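Local coordinates for protein DNA alpha-glucosyltransferase (PDB 1Y6F) that belongs to the GT-B clan of glycosyltransferases and is a two-domain phage enzyme, named a DNA alpha-glucosyltransferase, at residues F141-N146 / F177-D182; Q295-N300 / S307-H312. All coordinates share one frame; numbering follows the deposited sequence.

Interaction 1 (F141-N146 / F177-D182); sequences FSHSDN and FQPPMD. With UPG (uridine-5'-diphosphate-glucose), chain E.
The imidazole of His143 carries Phe177 CZ over one face, 3.4 Å above its plane and toward the rim of the imidazole, while its edge meets CD of Pro179 and O6' of the bound uridine-5'-diphosphate-glucose. At the edge of the Phe177 ring, in its plane, lies Ser142 N. The His143 and Phe177 rings are inclined at 33°, neither stacked nor perpendicular, and CE1 of His143 comes within 3.5 Å of Phe177 CZ. Beyond Ser142, Phe141 puts its CB 3.4 Å from Phe177 CD2, and its ring meets Phe177 CB obliquely. Phe177 can reach both neighbours because its CG lies between the backbone N and the carbonyl carbon (chi1 78°). Tyr115 stacks on Phe141 and meets Phe177 edge-to-face. All this lies at the end of strand 139-142, in the parallel sheet of a GT-B Rossmann-like domain, where the loop following neighbouring strand 175-176 comes alongside. Phe177 N donates to Ser142 O (3.2 Å), extending the strand pairing beyond strand 175-176. Both imidazole nitrogens have partners: ND1 is hydrogen-bonded to Ser307 OG, and His143 NE2 gives a weak, bent bond to UPG O6' (2.9 Å, 130°). Pro179 CB lies 3.7 Å from the same O6'.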
ATOM      1  N   PHE C 141      11.949  11.490   1.743  1.00 35.41           N
ATOM      2  CA  PHE C 141      11.866  10.126   2.267  1.00 34.46           C
ATOM      3  C   PHE C 141      11.773   9.170   1.091  1.00 31.51           C
ATOM      4  O   PHE C 141      11.364   9.577   0.008  1.00 36.33           O
ATOM      5  CB  PHE C 141      10.603   9.917   3.120  1.00 23.12           C
ATOM      6  CG  PHE C 141      10.570  10.699   4.406  1.00 26.70           C
ATOM      7  CD1 PHE C 141       9.925  11.922   4.475  1.00 25.75           C
ATOM      8  CD2 PHE C 141      11.149  10.187   5.560  1.00 24.56           C
ATOM      9  CE1 PHE C 141       9.846  12.624   5.675  1.00 29.12           C
ATOM     10  CE2 PHE C 141      11.082  10.877   6.763  1.00 29.94           C
ATOM     11  CZ  PHE C 141      10.425  12.102   6.821  1.00 36.42           C
ATOM     12  N   SER C 142      12.144   7.907   1.308  1.00 32.54           N
ATOM     13  CA  SER C 142      12.038   6.855   0.282  1.00 34.09           C
ATOM     14  C   SER C 142      11.903   5.529   1.023  1.00 30.30           C
ATOM     15  O   SER C 142      12.149   5.467   2.232  1.00 28.98           O
ATOM     16  CB  SER C 142      13.276   6.803  -0.614  1.00 30.58           C
ATOM     17  OG  SER C 142      14.383   6.248   0.089  1.00 49.25           O
ATOM     18  N   HIS C 143      11.502   4.476   0.315  1.00 31.36           N
ATOM     19  CA  HIS C 143      11.350   3.165   0.943  1.00 31.66           C
ATOM     20  C   HIS C 143      12.677   2.439   1.176  1.00 39.05           C
ATOM     21  O   HIS C 143      12.737   1.504   1.973  1.00 37.21           O
ATOM     22  CB  HIS C 143      10.458   2.249   0.090  1.00 25.49           C
ATOM     23  CG  HIS C 143       9.003   2.568   0.181  1.00 43.22           C
ATOM     24  ND1 HIS C 143       8.287   2.444   1.353  1.00 27.99           N
ATOM     25  CD2 HIS C 143       8.139   3.051  -0.742  1.00 27.37           C
ATOM     26  CE1 HIS C 143       7.046   2.842   1.147  1.00 33.78           C
ATOM     27  NE2 HIS C 143       6.931   3.215  -0.115  1.00 35.13           N
ATOM     28  N   SER C 144      13.736   2.854   0.488  1.00 37.93           N
ATOM     29  CA  SER C 144      15.012   2.159   0.644  1.00 47.78           C
ATOM     30  C   SER C 144      16.253   2.949   0.266  1.00 38.68           C
ATOM     31  O   SER C 144      16.301   3.577  -0.789  1.00 41.64           O
ATOM     32  CB  SER C 144      14.990   0.873  -0.187  1.00 49.32           C
ATOM     33  OG  SER C 144      16.265   0.256  -0.192  1.00 76.51           O
ATOM     34  N   ASP C 145      17.272   2.893   1.117  1.00 48.43           N
ATOM     35  CA  ASP C 145      18.517   3.599   0.831  1.00 55.91           C
ATOM     36  C   ASP C 145      19.172   3.017  -0.420  1.00 49.87           C
ATOM     37  O   ASP C 145      19.942   3.698  -1.104  1.00 52.71           O
ATOM     38  CB  ASP C 145      19.478   3.499   2.015  1.00 62.06           C
ATOM     39  CG  ASP C 145      18.942   4.178   3.263  1.00 82.51           C
ATOM     40  OD1 ASP C 145      18.511   5.353   3.173  1.00 85.11           O
ATOM     41  OD2 ASP C 145      18.960   3.536   4.338  1.00 86.15           O
ATOM     42  N   ASN C 146      18.844   1.761  -0.722  1.00 46.24           N
ATOM     43  CA  ASN C 146      19.396   1.076  -1.889  1.00 49.46           C
ATOM     44  C   ASN C 146      18.382   0.900  -3.011  1.00 46.79           C
ATOM     45  O   ASN C 146      18.607   0.136  -3.950  1.00 47.55           O
ATOM     46  CB  ASN C 146      19.993  -0.284  -1.474  1.00 41.60           C
ATOM     47  CG  ASN C 146      21.259  -0.124  -0.638  1.00 52.32           C
ATOM     48  OD1 ASN C 146      22.285   0.328  -1.139  1.00 56.75           O
ATOM     49  ND2 ASN C 146      21.180  -0.467   0.647  1.00 43.06           N
ATOM     50  N   PHE C 177      11.466   5.628   5.373  1.00 32.18           N
ATOM     51  CA  PHE C 177      10.216   5.680   6.116  1.00 41.47           C
ATOM     52  C   PHE C 177       9.464   4.401   5.863  1.00 40.00           C
ATOM     53  O   PHE C 177       9.854   3.606   5.012  1.00 34.11           O
ATOM     54  CB  PHE C 177       9.361   6.875   5.677  1.00 27.08           C
ATOM     55  CG  PHE C 177       8.641   6.662   4.374  1.00 32.93           C
ATOM     56  CD1 PHE C 177       7.287   6.335   4.359  1.00 26.95           C
ATOM     57  CD2 PHE C 177       9.316   6.783   3.164  1.00 25.52           C
ATOM     58  CE1 PHE C 177       6.607   6.132   3.152  1.00 29.37           C
ATOM     59  CE2 PHE C 177       8.656   6.584   1.939  1.00 32.53           C
ATOM     60  CZ  PHE C 177       7.291   6.257   1.934  1.00 33.97           C
ATOM     61  N   GLN C 178       8.390   4.205   6.620  1.00 41.12           N
ATOM     62  CA  GLN C 178       7.535   3.043   6.464  1.00 25.81           C
ATOM     63  C   GLN C 178       6.125   3.576   6.286  1.00 31.85           C
ATOM     64  O   GLN C 178       5.730   4.537   6.935  1.00 37.05           O
ATOM     65  CB  GLN C 178       7.564   2.172   7.715  1.00 30.40           C
ATOM     66  CG  GLN C 178       8.875   1.520   8.019  1.00 38.13           C
ATOM     67  CD  GLN C 178       8.785   0.727   9.283  1.00 52.77           C
ATOM     68  OE1 GLN C 178       8.036  -0.250   9.362  1.00 55.31           O
ATOM     69  NE2 GLN C 178       9.531   1.147  10.298  1.00 59.95           N
ATOM     70  N   PRO C 179       5.351   2.981   5.383  1.00 33.42           N
ATOM     71  CA  PRO C 179       3.981   3.469   5.197  1.00 26.00           C
ATOM     72  C   PRO C 179       3.155   2.894   6.340  1.00 26.82           C
ATOM     73  O   PRO C 179       2.745   1.743   6.298  1.00 32.01           O
ATOM     74  CB  PRO C 179       3.607   2.899   3.837  1.00 33.28           C
ATOM     75  CG  PRO C 179       4.396   1.602   3.793  1.00 34.57           C
ATOM     76  CD  PRO C 179       5.729   2.005   4.348  1.00 29.34           C
ATOM     77  N   PRO C 180       2.893   3.699   7.379  1.00 29.38           N
ATOM     78  CA  PRO C 180       2.130   3.265   8.547  1.00 29.77           C
ATOM     79  C   PRO C 180       0.622   3.255   8.394  1.00 30.40           C
ATOM     80  O   PRO C 180       0.065   3.831   7.471  1.00 34.89           O
ATOM     81  CB  PRO C 180       2.562   4.250   9.633  1.00 37.80           C
ATOM     82  CG  PRO C 180       3.305   5.397   8.877  1.00 29.28           C
ATOM     83  CD  PRO C 180       3.056   5.155   7.413  1.00 27.62           C
ATOM     84  N   MET C 181      -0.025   2.599   9.343  1.00 40.20           N
ATOM     85  CA  MET C 181      -1.475   2.493   9.386  1.00 43.72           C
ATOM     86  C   MET C 181      -1.879   2.254  10.839  1.00 43.67           C
ATOM     87  O   MET C 181      -1.143   1.626  11.594  1.00 40.54           O
ATOM     88  CB  MET C 181      -1.935   1.325   8.524  1.00 44.10           C
ATOM     89  CG  MET C 181      -3.350   0.866   8.795  1.00 33.82           C
ATOM     90  SD  MET C 181      -3.818  -0.418   7.636  1.00 47.68           S
ATOM     91  CE  MET C 181      -3.726  -1.897   8.676  1.00 38.45           C
ATOM     92  N   ASP C 182      -3.034   2.776  11.238  1.00 48.29           N
ATOM     93  CA  ASP C 182      -3.513   2.575  12.603  1.00 40.39           C
ATOM     94  C   ASP C 182      -4.125   1.179  12.661  1.00 45.39           C
ATOM     95  O   ASP C 182      -5.327   0.993  12.434  1.00 32.19           O
ATOM     96  CB  ASP C 182      -4.572   3.607  12.962  1.00 41.92           C
ATOM     97  CG  ASP C 182      -4.992   3.507  14.405  1.00 45.66           C
ATOM     98  OD1 ASP C 182      -4.788   2.427  15.007  1.00 39.15           O
ATOM     99  OD2 ASP C 182      -5.523   4.506  14.934  1.00 61.99           O
TER
HETATM  100  N1  UPG E 501      -6.989  -1.140  -2.319  1.00 42.51           N
HETATM  101  C2  UPG E 501      -8.349  -0.922  -2.363  1.00 40.28           C
HETATM  102  N3  UPG E 501      -8.954  -1.295  -3.535  1.00 39.48           N
HETATM  103  C4  UPG E 501      -8.349  -1.859  -4.636  1.00 43.51           C
HETATM  104  C5  UPG E 501      -6.945  -2.080  -4.499  1.00 45.95           C
HETATM  105  C6  UPG E 501      -6.329  -1.724  -3.370  1.00 43.49           C
HETATM  106  O2  UPG E 501      -8.973  -0.441  -1.433  1.00 30.71           O
HETATM  107  O4  UPG E 501      -9.017  -2.078  -5.642  1.00 52.54           O
HETATM  108  C1C UPG E 501      -6.267  -0.691  -1.124  1.00 48.08           C
HETATM  109  C2C UPG E 501      -5.537  -1.771  -0.332  1.00 35.78           C
HETATM  110  O2C UPG E 501      -6.413  -2.350   0.608  1.00 49.57           O
HETATM  111  C3C UPG E 501      -4.445  -0.941   0.339  1.00 35.25           C
HETATM  112  C4C UPG E 501      -4.072   0.047  -0.757  1.00 29.20           C
HETATM  113  O4C UPG E 501      -5.271   0.211  -1.558  1.00 42.20           O
HETATM  114  O3C UPG E 501      -4.983  -0.233   1.450  1.00 21.95           O
HETATM  115  C5C UPG E 501      -2.931  -0.384  -1.649  1.00 27.46           C
HETATM  116  O5C UPG E 501      -1.698  -0.163  -0.981  1.00 40.39           O
HETATM  117  PA  UPG E 501      -0.495  -1.198  -1.056  1.00 36.77           P
HETATM  118  O1A UPG E 501       0.658  -0.522  -0.429  1.00 36.99           O
HETATM  119  O2A UPG E 501      -0.965  -2.496  -0.507  1.00 51.33           O
HETATM  120  O3A UPG E 501      -0.238  -1.401  -2.655  1.00 49.26           O
HETATM  121  PB  UPG E 501       0.218  -0.335  -3.804  1.00 48.05           P
HETATM  122  O1B UPG E 501       1.229  -1.002  -4.652  1.00 56.63           O
HETATM  123  O2B UPG E 501      -1.022   0.169  -4.426  1.00 48.76           O
HETATM  124  O3B UPG E 501       0.923   0.829  -2.968  1.00 56.92           O
HETATM  125  C1' UPG E 501       2.088   1.626  -3.374  1.00 77.57           C
HETATM  126  C2' UPG E 501       3.406   0.855  -3.477  1.00 79.94           C
HETATM  127  C3' UPG E 501       3.644   0.171  -2.127  1.00 79.61           C
HETATM  128  C4' UPG E 501       3.719   1.231  -1.011  1.00 68.96           C
HETATM  129  C5' UPG E 501       2.500   2.180  -1.051  1.00 58.17           C
HETATM  130  C6' UPG E 501       2.667   3.394  -0.150  1.00 52.48           C
HETATM  131  O2' UPG E 501       3.357  -0.090  -4.535  1.00 76.32           O
HETATM  132  O3' UPG E 501       4.841  -0.595  -2.158  1.00 75.95           O
HETATM  133  O4' UPG E 501       3.760   0.577   0.251  1.00 62.94           O
HETATM  134  O5' UPG E 501       2.257   2.679  -2.401  1.00 74.57           O
HETATM  135  O6' UPG E 501       4.028   3.599   0.219  1.00 43.99           O

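Interaction 2 (Q295-N300 / S307-H312); sequences QLSKLN and SLEYTH. With UPG (uridine-5'-diphosphate-glucose), chain E.
Gln295 lays its side-chain amide over one face of the His312 ring, with NE2 3.2 Å above the ring centre and the two planes 33° apart. The pair sits where strand 290-295 of a GT-B Rossmann-like domain runs out into the loop before helix 310-317, whose N terminus faces the diphosphate of the bound uridine-5'-diphosphate-glucose. Packing is dense here. With CG anti to the backbone N (chi1 -151°) and a bend at chi2, the Gln295 chain turns across Thr311, and NE2 donates to Thr311 OG1 at 2.6 Å (153°), the acceptor lying somewhat out of the amide plane. At its other end OE1 receives Ser297 N, which fixes the rotation of the amide. Leu308 CD1 lies over the opposite face of His312, toward the rim, and Phe324 meets the ring edge-to-face.

The contact is sparser toward Ser297 and Glu309. Ser297 OG lies 3.0 Å from Glu309 OE1 and 2.9 Å from Gln295 OE1, so its one proton has two possible acceptors. Glu309, at the N-cap position, also forms a salt bridge with Lys212 through OE2, while its CG passes close to the sugar. Beyond Ser297 the chain runs out toward solvent at Lys298 and Asn300. At the helix start, Tyr310 N gives a weak bond to the phosphate oxygen O1A and Thr311 N a firmer one to O2A, and the helix dipole would be expected to assist in holding this negative charge. Thr311 OG1, the acceptor for Gln295, donates its own hydrogen bond to UPG O2A at 2.7 Å.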
ATOM      1  N   GLN C 295      -0.829 -12.282   0.157  1.00 34.98           N
ATOM      2  CA  GLN C 295      -0.218 -11.050  -0.327  1.00 35.50           C
ATOM      3  C   GLN C 295       1.187 -11.472  -0.697  1.00 40.60           C
ATOM      4  O   GLN C 295       2.100 -11.418   0.126  1.00 50.11           O
ATOM      5  CB  GLN C 295      -0.205 -10.004   0.794  1.00 40.93           C
ATOM      6  CG  GLN C 295      -0.260  -8.556   0.313  1.00 38.93           C
ATOM      7  CD  GLN C 295       1.097  -8.019  -0.088  1.00 37.33           C
ATOM      8  OE1 GLN C 295       2.004  -8.775  -0.409  1.00 36.92           O
ATOM      9  NE2 GLN C 295       1.238  -6.700  -0.081  1.00 49.81           N
ATOM     10  N   LEU C 296       1.355 -11.911  -1.938  1.00 41.70           N
ATOM     11  CA  LEU C 296       2.645 -12.402  -2.395  1.00 43.26           C
ATOM     12  C   LEU C 296       3.577 -11.423  -3.090  1.00 49.16           C
ATOM     13  O   LEU C 296       4.183 -11.760  -4.105  1.00 54.97           O
ATOM     14  CB  LEU C 296       2.432 -13.628  -3.284  1.00 42.45           C
ATOM     15  CG  LEU C 296       2.202 -14.964  -2.566  1.00 44.77           C
ATOM     16  CD1 LEU C 296       1.205 -14.794  -1.442  1.00 45.90           C
ATOM     17  CD2 LEU C 296       1.692 -15.990  -3.558  1.00 43.16           C
ATOM     18  N   SER C 297       3.709 -10.218  -2.546  1.00 45.86           N
ATOM     19  CA  SER C 297       4.609  -9.240  -3.140  1.00 49.54           C
ATOM     20  C   SER C 297       6.006  -9.832  -3.054  1.00 45.35           C
ATOM     21  O   SER C 297       6.463 -10.202  -1.976  1.00 41.39           O
ATOM     22  CB  SER C 297       4.561  -7.915  -2.373  1.00 48.28           C
ATOM     23  OG  SER C 297       3.314  -7.263  -2.552  1.00 64.48           O
ATOM     24  N   LYS C 298       6.681  -9.930  -4.189  1.00 46.70           N
ATOM     25  CA  LYS C 298       8.023 -10.496  -4.212  1.00 55.36           C
ATOM     26  C   LYS C 298       9.040  -9.492  -4.744  1.00 57.69           C
ATOM     27  O   LYS C 298       9.861  -9.802  -5.611  1.00 59.49           O
ATOM     28  CB  LYS C 298       8.032 -11.776  -5.055  1.00 45.01           C
ATOM     29  CG  LYS C 298       7.427 -11.607  -6.440  1.00 49.81           C
ATOM     30  CD  LYS C 298       7.264 -12.951  -7.143  1.00 54.11           C
ATOM     31  CE  LYS C 298       6.728 -12.779  -8.559  1.00 62.09           C
ATOM     32  NZ  LYS C 298       6.574 -14.082  -9.279  1.00 78.20           N
ATOM     33  N   LEU C 299       8.962  -8.280  -4.213  1.00 54.86           N
ATOM     34  CA  LEU C 299       9.859  -7.189  -4.582  1.00 53.62           C
ATOM     35  C   LEU C 299      11.315  -7.656  -4.423  1.00 50.48           C
ATOM     36  O   LEU C 299      11.576  -8.663  -3.771  1.00 52.74           O
ATOM     37  CB  LEU C 299       9.582  -6.013  -3.650  1.00 52.19           C
ATOM     38  CG  LEU C 299       9.528  -4.574  -4.152  1.00 49.61           C
ATOM     39  CD1 LEU C 299       8.642  -4.472  -5.385  1.00 46.70           C
ATOM     40  CD2 LEU C 299       9.003  -3.692  -3.013  1.00 33.75           C
ATOM     41  N   ASN C 300      12.267  -6.928  -4.993  1.00 57.87           N
ATOM     42  CA  ASN C 300      13.663  -7.339  -4.864  1.00 56.56           C
ATOM     43  C   ASN C 300      14.478  -6.664  -3.756  1.00 56.36           C
ATOM     44  O   ASN C 300      14.314  -5.482  -3.477  1.00 63.60           O
ATOM     45  CB  ASN C 300      14.388  -7.163  -6.190  1.00 63.88           C
ATOM     46  CG  ASN C 300      15.843  -7.549  -6.092  1.00 73.58           C
ATOM     47  OD1 ASN C 300      16.647  -6.842  -5.477  1.00 60.70           O
ATOM     48  ND2 ASN C 300      16.191  -8.690  -6.675  1.00 80.77           N
ATOM     49  N   SER C 307       9.857  -1.430   4.852  1.00 34.36           N
ATOM     50  CA  SER C 307       8.506  -1.242   4.363  1.00 30.29           C
ATOM     51  C   SER C 307       7.650  -2.407   3.935  1.00 41.62           C
ATOM     52  O   SER C 307       7.865  -3.048   2.891  1.00 35.65           O
ATOM     53  CB  SER C 307       8.482  -0.204   3.239  1.00 30.21           C
ATOM     54  OG  SER C 307       8.579   1.114   3.749  1.00 41.58           O
ATOM     55  N   LEU C 308       6.648  -2.664   4.761  1.00 33.08           N
ATOM     56  CA  LEU C 308       5.670  -3.684   4.456  1.00 40.65           C
ATOM     57  C   LEU C 308       4.632  -2.822   3.694  1.00 47.60           C
ATOM     58  O   LEU C 308       4.712  -1.588   3.731  1.00 48.04           O
ATOM     59  CB  LEU C 308       5.113  -4.238   5.771  1.00 37.12           C
ATOM     60  CG  LEU C 308       4.907  -5.745   5.893  1.00 51.61           C
ATOM     61  CD1 LEU C 308       6.051  -6.489   5.230  1.00 49.49           C
ATOM     62  CD2 LEU C 308       4.784  -6.119   7.363  1.00 33.78           C
ATOM     63  N   GLU C 309       3.698  -3.444   2.983  1.00 51.66           N
ATOM     64  CA  GLU C 309       2.676  -2.706   2.235  1.00 37.29           C
ATOM     65  C   GLU C 309       1.342  -2.693   2.978  1.00 33.43           C
ATOM     66  O   GLU C 309       1.107  -3.532   3.843  1.00 35.44           O
ATOM     67  CB  GLU C 309       2.482  -3.338   0.859  1.00 38.72           C
ATOM     68  CG  GLU C 309       3.540  -2.934  -0.149  1.00 54.39           C
ATOM     69  CD  GLU C 309       3.673  -3.920  -1.299  1.00 53.49           C
ATOM     70  OE1 GLU C 309       4.488  -4.861  -1.186  1.00 46.18           O
ATOM     71  OE2 GLU C 309       2.960  -3.760  -2.310  1.00 54.86           O
ATOM     72  N   TYR C 310       0.461  -1.751   2.649  1.00 25.47           N
ATOM     73  CA  TYR C 310      -0.832  -1.708   3.330  1.00 37.65           C
ATOM     74  C   TYR C 310      -1.607  -3.015   3.229  1.00 38.16           C
ATOM     75  O   TYR C 310      -2.278  -3.410   4.192  1.00 29.76           O
ATOM     76  CB  TYR C 310      -1.694  -0.549   2.814  1.00 31.97           C
ATOM     77  CG  TYR C 310      -1.201   0.769   3.335  1.00 24.96           C
ATOM     78  CD1 TYR C 310      -0.522   1.668   2.511  1.00 22.89           C
ATOM     79  CD2 TYR C 310      -1.337   1.080   4.681  1.00 23.00           C
ATOM     80  CE1 TYR C 310       0.018   2.844   3.020  1.00 16.58           C
ATOM     81  CE2 TYR C 310      -0.811   2.243   5.202  1.00 27.28           C
ATOM     82  CZ  TYR C 310      -0.134   3.122   4.375  1.00 25.25           C
ATOM     83  OH  TYR C 310       0.377   4.273   4.918  1.00 26.46           O
ATOM     84  N   THR C 311      -1.526  -3.684   2.076  1.00 35.50           N
ATOM     85  CA  THR C 311      -2.218  -4.958   1.922  1.00 38.83           C
ATOM     86  C   THR C 311      -1.649  -5.965   2.926  1.00 39.80           C
ATOM     87  O   THR C 311      -2.379  -6.827   3.408  1.00 44.58           O
ATOM     88  CB  THR C 311      -2.129  -5.527   0.469  1.00 34.52           C
ATOM     89  OG1 THR C 311      -0.878  -5.178  -0.123  1.00 33.85           O
ATOM     90  CG2 THR C 311      -3.256  -4.975  -0.384  1.00 15.11           C
ATOM     91  N   HIS C 312      -0.357  -5.846   3.255  1.00 38.17           N
ATOM     92  CA  HIS C 312       0.264  -6.735   4.243  1.00 24.41           C
ATOM     93  C   HIS C 312      -0.400  -6.451   5.597  1.00 34.21           C
ATOM     94  O   HIS C 312      -0.899  -7.358   6.260  1.00 33.06           O
ATOM     95  CB  HIS C 312       1.774  -6.456   4.408  1.00 38.58           C
ATOM     96  CG  HIS C 312       2.633  -6.917   3.267  1.00 26.56           C
ATOM     97  ND1 HIS C 312       2.842  -8.249   2.977  1.00 42.69           N
ATOM     98  CD2 HIS C 312       3.374  -6.220   2.374  1.00 31.58           C
ATOM     99  CE1 HIS C 312       3.675  -8.352   1.957  1.00 31.09           C
ATOM    100  NE2 HIS C 312       4.013  -7.135   1.572  1.00 38.83           N
TER
HETATM  101  N1  UPG E 501      -6.989  -1.140  -2.319  1.00 42.51           N
HETATM  102  C2  UPG E 501      -8.349  -0.922  -2.363  1.00 40.28           C
HETATM  103  N3  UPG E 501      -8.954  -1.295  -3.535  1.00 39.48           N
HETATM  104  C4  UPG E 501      -8.349  -1.859  -4.636  1.00 43.51           C
HETATM  105  C5  UPG E 501      -6.945  -2.080  -4.499  1.00 45.95           C
HETATM  106  C6  UPG E 501      -6.329  -1.724  -3.370  1.00 43.49           C
HETATM  107  O2  UPG E 501      -8.973  -0.441  -1.433  1.00 30.71           O
HETATM  108  O4  UPG E 501      -9.017  -2.078  -5.642  1.00 52.54           O
HETATM  109  C1C UPG E 501      -6.267  -0.691  -1.124  1.00 48.08           C
HETATM  110  C2C UPG E 501      -5.537  -1.771  -0.332  1.00 35.78           C
HETATM  111  O2C UPG E 501      -6.413  -2.350   0.608  1.00 49.57           O
HETATM  112  C3C UPG E 501      -4.445  -0.941   0.339  1.00 35.25           C
HETATM  113  C4C UPG E 501      -4.072   0.047  -0.757  1.00 29.20           C
HETATM  114  O4C UPG E 501      -5.271   0.211  -1.558  1.00 42.20           O
HETATM  115  O3C UPG E 501      -4.983  -0.233   1.450  1.00 21.95           O
HETATM  116  C5C UPG E 501      -2.931  -0.384  -1.649  1.00 27.46           C
HETATM  117  O5C UPG E 501      -1.698  -0.163  -0.981  1.00 40.39           O
HETATM  118  PA  UPG E 501      -0.495  -1.198  -1.056  1.00 36.77           P
HETATM  119  O1A UPG E 501       0.658  -0.522  -0.429  1.00 36.99           O
HETATM  120  O2A UPG E 501      -0.965  -2.496  -0.507  1.00 51.33           O
HETATM  121  O3A UPG E 501      -0.238  -1.401  -2.655  1.00 49.26           O
HETATM  122  PB  UPG E 501       0.218  -0.335  -3.804  1.00 48.05           P
HETATM  123  O1B UPG E 501       1.229  -1.002  -4.652  1.00 56.63           O
HETATM  124  O2B UPG E 501      -1.022   0.169  -4.426  1.00 48.76           O
HETATM  125  O3B UPG E 501       0.923   0.829  -2.968  1.00 56.92           O
HETATM  126  C1' UPG E 501       2.088   1.626  -3.374  1.00 77.57           C
HETATM  127  C2' UPG E 501       3.406   0.855  -3.477  1.00 79.94           C
HETATM  128  C3' UPG E 501       3.644   0.171  -2.127  1.00 79.61           C
HETATM  129  C4' UPG E 501       3.719   1.231  -1.011  1.00 68.96           C
HETATM  130  C5' UPG E 501       2.500   2.180  -1.051  1.00 58.17           C
HETATM  131  C6' UPG E 501       2.667   3.394  -0.150  1.00 52.48           C
HETATM  132  O2' UPG E 501       3.357  -0.090  -4.535  1.00 76.32           O
HETATM  133  O3' UPG E 501       4.841  -0.595  -2.158  1.00 75.95           O
HETATM  134  O4' UPG E 501       3.760   0.577   0.251  1.00 62.94           O
HETATM  135  O5' UPG E 501       2.257   2.679  -2.401  1.00 74.57           O
HETATM  136  O6' UPG E 501       4.028   3.599   0.219  1.00 43.99           O

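From the N terminus, strand 139-142 comes first, and interaction 1 closes the excursion through helix 148-157 that returns along strand 175-176. Only after 177-182 has led into helix 183-190 does the chain build the second parallel sheet, and interaction 2 then closes the much shorter loop between strand 290-295 and helix 310-317. The two loops follow in series, neither nested nor crossed. They nevertheless meet across the interdomain cleft, where Tyr310 OH lies 2.6 Å from Pro180 O, a probable hydrogen bond. One contact from each sheet thus borders the ligand, interaction 1 at the sugar O6', interaction 2 at the diphosphate and, through Glu309, at the sugar as well.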